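Local coordinates for protein beta-glucanase (Podospora anserina, PDB 4LE4) that probably hydrolyses beta-glucans as a family GH131 glycoside hydrolase and binds the cello-oligosaccharide cellotriose, at residues Pro53-Ser58 with Tyr225-Tyr230; Val161-Ala166 with His180-Asp185. One frame throughout, in Å; residues are numbered along the deposited sequence.

Interaction 1: residues Pro53-Ser58 with Tyr225-Tyr230; sequences PADTGS and YWSGVY
Asp55 and Ser58 face Ser227 and Gly228 where the loop between strands 44-47 and 61-66 folds over strand 222-233 of a beta-sandwich sheet, as expected for the concanavalin-like clan. Residues Asp55 to Ser58 form a type I beta turn. Within it Asp55 makes an Asx turn: Gly57 N donates to Asp55 OD1 over 2.8 Å. The other carboxylate oxygen reaches the strand. Asp55 CG stands anti to the backbone N (chi1 -176°), and OD2 lies 3.3 Å from Gly228 CA, a close van der Waals approach. Gly228 has a positive phi of 59° and no side chain where that oxygen comes near. Ser58 OG donates to Asp55 OD2 over 2.7 Å, coming from above the carboxylate plane. The same hydroxyl oxygen accepts a weak bond from Gly228 N at 3.0 Å, with an N-H...O angle of 130°. Ser58 thus relays between the strand backbone and the carboxylate of its own turn. Asn52 N is hydrogen-bonded to Ser227 OG, which keeps this buried hydroxyl tied to the loop. A water completes the link: it donates to Asp55 OD2 at 2.7 Å and lies 2.6 Å from Ser227 OG.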
loop_
_atom_site.group_PDB
_atom_site.type_symbol
_atom_site.label_atom_id
_atom_site.label_comp_id
_atom_site.label_asym_id
_atom_site.label_seq_id
_atom_site.Cartn_x
_atom_site.Cartn_y
_atom_site.Cartn_z
ATOM N N PRO A 53 0.790 1.665 -16.118
ATOM C CA PRO A 53 0.259 1.367 -17.458
ATOM C C PRO A 53 0.426 -0.072 -17.931
ATOM O O PRO A 53 -0.330 -0.534 -18.781
ATOM C CB PRO A 53 1.013 2.344 -18.365
ATOM C CG PRO A 53 1.421 3.465 -17.440
ATOM C CD PRO A 53 1.843 2.690 -16.196
ATOM N N ALA A 54 1.411 -0.781 -17.388
ATOM C CA ALA A 54 1.678 -2.169 -17.789
ATOM C C ALA A 54 0.698 -3.145 -17.162
ATOM O O ALA A 54 0.566 -4.291 -17.597
ATOM C CB ALA A 54 3.108 -2.547 -17.397
ATOM N N ASP A 55 0.032 -2.702 -16.109
ATOM C CA ASP A 55 -0.937 -3.547 -15.406
ATOM C C ASP A 55 -2.290 -3.535 -16.101
ATOM O O ASP A 55 -3.179 -2.762 -15.746
ATOM C CB ASP A 55 -1.160 -3.063 -13.972
ATOM C CG ASP A 55 -2.093 -3.974 -13.181
ATOM O OD1 ASP A 55 -2.648 -4.948 -13.746
ATOM O OD2 ASP A 55 -2.267 -3.722 -11.971
ATOM N N THR A 56 -2.461 -4.432 -17.056
ATOM C CA THR A 56 -3.720 -4.495 -17.787
ATOM C C THR A 56 -4.794 -5.182 -16.965
ATOM O O THR A 56 -5.963 -5.268 -17.373
ATOM C CB THR A 56 -3.521 -5.221 -19.137
ATOM O OG1 THR A 56 -3.055 -6.546 -18.906
ATOM C CG2 THR A 56 -2.517 -4.485 -19.978
ATOM N N GLY A 57 -4.408 -5.654 -15.784
ATOM C CA GLY A 57 -5.357 -6.305 -14.902
ATOM C C GLY A 57 -6.133 -5.310 -14.041
ATOM O O GLY A 57 -7.149 -5.666 -13.437
ATOM N N SER A 58 -5.680 -4.055 -14.006
ATOM C CA SER A 58 -6.339 -3.004 -13.214
ATOM C C SER A 58 -6.891 -1.967 -14.186
ATOM O O SER A 58 -6.149 -1.462 -15.012
ATOM C CB SER A 58 -5.329 -2.305 -12.300
ATOM O OG SER A 58 -4.849 -3.177 -11.298
ATOM N N TYR A 225 0.099 7.144 -5.685
ATOM C CA TYR A 225 -0.657 6.450 -6.730
ATOM C C TYR A 225 -0.548 4.965 -6.522
ATOM O O TYR A 225 0.534 4.460 -6.274
ATOM C CB TYR A 225 -0.098 6.852 -8.085
ATOM C CG TYR A 225 -0.271 8.338 -8.275
ATOM C CD1 TYR A 225 -1.411 8.845 -8.892
ATOM C CD2 TYR A 225 0.663 9.243 -7.756
ATOM C CE1 TYR A 225 -1.632 10.229 -8.993
ATOM C CE2 TYR A 225 0.462 10.619 -7.848
ATOM C CZ TYR A 225 -0.695 11.114 -8.472
ATOM O OH TYR A 225 -0.918 12.476 -8.608
ATOM N N TRP A 226 -1.676 4.279 -6.619
ATOM C CA TRP A 226 -1.717 2.836 -6.344
ATOM C C TRP A 226 -2.491 2.069 -7.397
ATOM O O TRP A 226 -3.487 2.585 -7.913
ATOM C CB TRP A 226 -2.492 2.583 -5.044
ATOM C CG TRP A 226 -1.931 3.194 -3.814
ATOM C CD1 TRP A 226 -1.890 4.539 -3.485
ATOM C CD2 TRP A 226 -1.329 2.496 -2.740
ATOM N NE1 TRP A 226 -1.288 4.701 -2.268
ATOM C CE2 TRP A 226 -0.935 3.466 -1.779
ATOM C CE3 TRP A 226 -1.075 1.140 -2.486
ATOM C CZ2 TRP A 226 -0.301 3.121 -0.576
ATOM C CZ3 TRP A 226 -0.435 0.799 -1.281
ATOM C CH2 TRP A 226 -0.061 1.787 -0.350
ATOM N N SER A 227 -2.070 0.833 -7.681
ATOM C CA SER A 227 -2.843 -0.028 -8.585
ATOM C C SER A 227 -2.440 -1.472 -8.303
ATOM O O SER A 227 -1.516 -1.715 -7.526
ATOM C CB SER A 227 -2.621 0.323 -10.067
ATOM O OG SER A 227 -1.297 0.147 -10.503
ATOM N N GLY A 228 -3.173 -2.421 -8.881
ATOM C CA GLY A 228 -2.807 -3.811 -8.705
ATOM C C GLY A 228 -2.767 -4.323 -7.281
ATOM O O GLY A 228 -1.949 -5.161 -6.965
ATOM N N VAL A 229 -3.660 -3.852 -6.440
ATOM C CA VAL A 229 -3.704 -4.314 -5.060
ATOM C C VAL A 229 -4.592 -5.567 -4.971
ATOM O O VAL A 229 -5.759 -5.497 -5.295
ATOM C CB VAL A 229 -4.331 -3.245 -4.163
ATOM C CG1 VAL A 229 -4.370 -3.753 -2.696
ATOM C CG2 VAL A 229 -3.514 -1.905 -4.279
ATOM N N TYR A 230 -4.036 -6.697 -4.561
ATOM C CA TYR A 230 -4.819 -7.933 -4.408
ATOM C C TYR A 230 -4.027 -8.941 -3.576
ATOM O O TYR A 230 -2.823 -8.786 -3.343
ATOM C CB TYR A 230 -5.225 -8.528 -5.783
ATOM C CG TYR A 230 -4.096 -9.081 -6.643
ATOM C CD1 TYR A 230 -3.834 -10.458 -6.674
ATOM C CD2 TYR A 230 -3.306 -8.240 -7.445
ATOM C CE1 TYR A 230 -2.816 -10.988 -7.485
ATOM C CE2 TYR A 230 -2.286 -8.764 -8.254
ATOM C CZ TYR A 230 -2.059 -10.143 -8.262
ATOM O OH TYR A 230 -1.092 -10.681 -9.068
HETATM O O HOH W 1 -0.345 -2.222 -10.913
#

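Interaction 2: residues Val161-Ala166 with His180-Asp185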
loop_
_atom_site.group_PDB
_atom_site.type_symbol
_atom_site.label_atom_id
_atom_site.label_comp_id
_atom_site.label_asym_id
_atom_site.label_seq_id
_atom_site.Cartn_x
_atom_site.Cartn_y
_atom_site.Cartn_z
ATOM N N VAL A 161 8.056 6.491 -11.258
ATOM C CA VAL A 161 8.448 5.090 -11.353
ATOM C C VAL A 161 7.451 4.244 -10.609
ATOM O O VAL A 161 7.146 4.531 -9.464
ATOM C CB VAL A 161 9.864 4.842 -10.718
ATOM C CG1 VAL A 161 10.166 3.330 -10.655
ATOM C CG2 VAL A 161 10.927 5.556 -11.549
ATOM N N TRP A 162 6.937 3.203 -11.255
ATOM C CA TRP A 162 6.005 2.317 -10.585
ATOM C C TRP A 162 6.753 1.190 -9.902
ATOM O O TRP A 162 7.565 0.537 -10.525
ATOM C CB TRP A 162 5.018 1.722 -11.595
ATOM C CG TRP A 162 3.897 2.645 -11.866
ATOM C CD1 TRP A 162 3.789 3.547 -12.917
ATOM C CD2 TRP A 162 2.760 2.858 -11.032
ATOM N NE1 TRP A 162 2.652 4.296 -12.764
ATOM C CE2 TRP A 162 1.996 3.899 -11.625
ATOM C CE3 TRP A 162 2.306 2.274 -9.828
ATOM C CZ2 TRP A 162 0.805 4.364 -11.070
ATOM C CZ3 TRP A 162 1.105 2.746 -9.259
ATOM C CH2 TRP A 162 0.368 3.785 -9.892
ATOM N N HIS A 163 6.509 1.016 -8.603
ATOM C CA HIS A 163 7.117 -0.052 -7.831
ATOM C C HIS A 163 6.068 -1.093 -7.566
ATOM O O HIS A 163 5.073 -0.825 -6.892
ATOM C CB HIS A 163 7.634 0.480 -6.488
ATOM C CG HIS A 163 8.868 1.309 -6.627
ATOM N ND1 HIS A 163 10.133 0.774 -6.532
ATOM C CD2 HIS A 163 9.029 2.622 -6.912
ATOM C CE1 HIS A 163 11.028 1.724 -6.756
ATOM N NE2 HIS A 163 10.383 2.857 -6.992
ATOM N N ASN A 164 6.300 -2.291 -8.083
ATOM C CA ASN A 164 5.356 -3.397 -7.899
ATOM C C ASN A 164 5.941 -4.279 -6.796
ATOM O O ASN A 164 7.091 -4.657 -6.865
ATOM C CB ASN A 164 5.266 -4.183 -9.212
ATOM C CG ASN A 164 5.130 -3.257 -10.433
ATOM O OD1 ASN A 164 6.017 -3.191 -11.315
ATOM N ND2 ASN A 164 4.051 -2.528 -10.466
ATOM N N VAL A 165 5.132 -4.612 -5.805
ATOM C CA VAL A 165 5.590 -5.379 -4.646
ATOM C C VAL A 165 4.660 -6.557 -4.328
ATOM O O VAL A 165 3.461 -6.526 -4.644
ATOM C CB VAL A 165 5.538 -4.475 -3.372
ATOM C CG1 VAL A 165 5.855 -5.289 -2.087
ATOM C CG2 VAL A 165 6.482 -3.281 -3.528
ATOM N N ALA A 166 5.242 -7.626 -3.791
ATOM C CA ALA A 166 4.431 -8.688 -3.252
ATOM C C ALA A 166 5.114 -9.094 -1.948
ATOM O O ALA A 166 6.312 -9.407 -1.950
ATOM C CB ALA A 166 4.324 -9.890 -4.191
ATOM N N HIS A 180 9.697 -7.851 -5.796
ATOM C CA HIS A 180 9.627 -6.480 -6.282
ATOM C C HIS A 180 10.057 -6.345 -7.720
ATOM O O HIS A 180 10.813 -7.156 -8.214
ATOM C CB HIS A 180 10.591 -5.642 -5.411
ATOM C CG HIS A 180 10.895 -4.253 -5.936
ATOM N ND1 HIS A 180 10.132 -3.144 -5.635
ATOM C CD2 HIS A 180 11.898 -3.808 -6.731
ATOM C CE1 HIS A 180 10.644 -2.077 -6.227
ATOM N NE2 HIS A 180 11.715 -2.454 -6.898
ATOM N N SER A 181 9.558 -5.307 -8.379
ATOM C CA SER A 181 10.011 -4.965 -9.718
ATOM C C SER A 181 9.583 -3.525 -9.944
ATOM O O SER A 181 8.786 -2.982 -9.187
ATOM C CB SER A 181 9.375 -5.832 -10.801
ATOM O OG SER A 181 8.030 -5.454 -10.978
ATOM N N THR A 182 10.151 -2.886 -10.954
ATOM C CA THR A 182 9.687 -1.547 -11.281
ATOM C C THR A 182 9.171 -1.628 -12.708
ATOM O O THR A 182 9.613 -2.472 -13.482
ATOM C CB THR A 182 10.781 -0.468 -11.198
ATOM O OG1 THR A 182 11.933 -0.858 -11.969
ATOM C CG2 THR A 182 11.163 -0.237 -9.738
ATOM N N GLY A 183 8.208 -0.766 -13.025
ATOM C CA GLY A 183 7.644 -0.711 -14.368
ATOM C C GLY A 183 6.909 -1.938 -14.844
ATOM O O GLY A 183 5.982 -2.412 -14.207
ATOM N N SER A 184 7.326 -2.454 -15.993
ATOM C CA SER A 184 6.667 -3.620 -16.579
ATOM C C SER A 184 7.353 -4.922 -16.276
ATOM O O SER A 184 6.860 -5.984 -16.658
ATOM C CB SER A 184 6.612 -3.472 -18.103
ATOM O OG SER A 184 5.918 -2.290 -18.469
ATOM N N ASP A 185 8.496 -4.879 -15.598
ATOM C CA ASP A 185 9.200 -6.139 -15.358
ATOM C C ASP A 185 8.531 -7.059 -14.339
ATOM O O ASP A 185 7.883 -6.589 -13.415
ATOM C CB ASP A 185 10.632 -5.823 -14.917
ATOM C CG ASP A 185 11.374 -5.000 -15.953
ATOM O OD1 ASP A 185 11.422 -5.411 -17.141
ATOM O OD2 ASP A 185 11.912 -3.944 -15.589
#
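A beta hairpin of strands 163-170 and 175-182 is joined here at its open end, opposite the connecting turn. Asn164 and Ser181 form an antiparallel hydrogen-bonded pair. Asn164 N donates to Ser181 O over 2.8 Å, and Ser181 N returns a bond to Asn164 O over 3.0 Å. The ladder runs on past the end of strand 175-182, where Gly183 N donates to Trp162 O at 2.9 Å. Gly183 sits in the type II' turn from Thr182 to Asp185, with the positive phi of that turn position.

His163, Val165, His180 and Thr182 share one face of the sheet. The two imidazoles meet rim to rim, with planes at 33°. His180 CG is anti to its backbone N (chi1 167°) and beside the carbonyl carbon, and from there the ring turns its edge to His163. His180 CE1 is modelled in the plane of the His163 ring, 2.9 Å from His163 ND1. This is shorter than a carbon-nitrogen contact should be, so the placement of the His180 ring atoms is doubtful. Thr182 CG2 covers one face of the His163 ring, 3.5 Å from ND1. Val161 CG1 packs on the same methyl at 3.8 Å. Trp157 and Trp153 meet the His163 and His180 rings respectively.

On the other face, the side chain of Asn164 lies against Ser181. Asn164 CB is 3.5 Å from Ser181 OG. That hydroxyl takes the position between N and carbonyl carbon (chi1 73°) and donates to Asp185 O over 2.7 Å, bracing the turn. Asn52 ND2 donates to Gly183 O. The backbone bonds therefore set the register of the strands, while the Ser181 hydroxyl ties the turn back to the strand it leaves.

How the interactions relate
Interactions 1 and 2 lie on the same side of the chain's centre, with their centres about 10 Å apart. Both reach one antiparallel sheet, in which strand 94-102 pairs with 222-233 on one edge and with 163-170 on the other. Along the chain, both segments of interaction 2 fall between 53-58 and 225-230. The contacts touch directly. Trp162 CZ3 packs 3.5 Å from Tyr225 O, and the same indole meets Pro53 and Ser227. Ala54 also touches Ser184, in the turn that follows strand 175-182. Asn52, just before 53-58, bonds to both contacts. The loop holding 53-58 thus packs on strand 222-233 and also on the hairpin end two strands away in the same sheet of the GH131 catalytic domain.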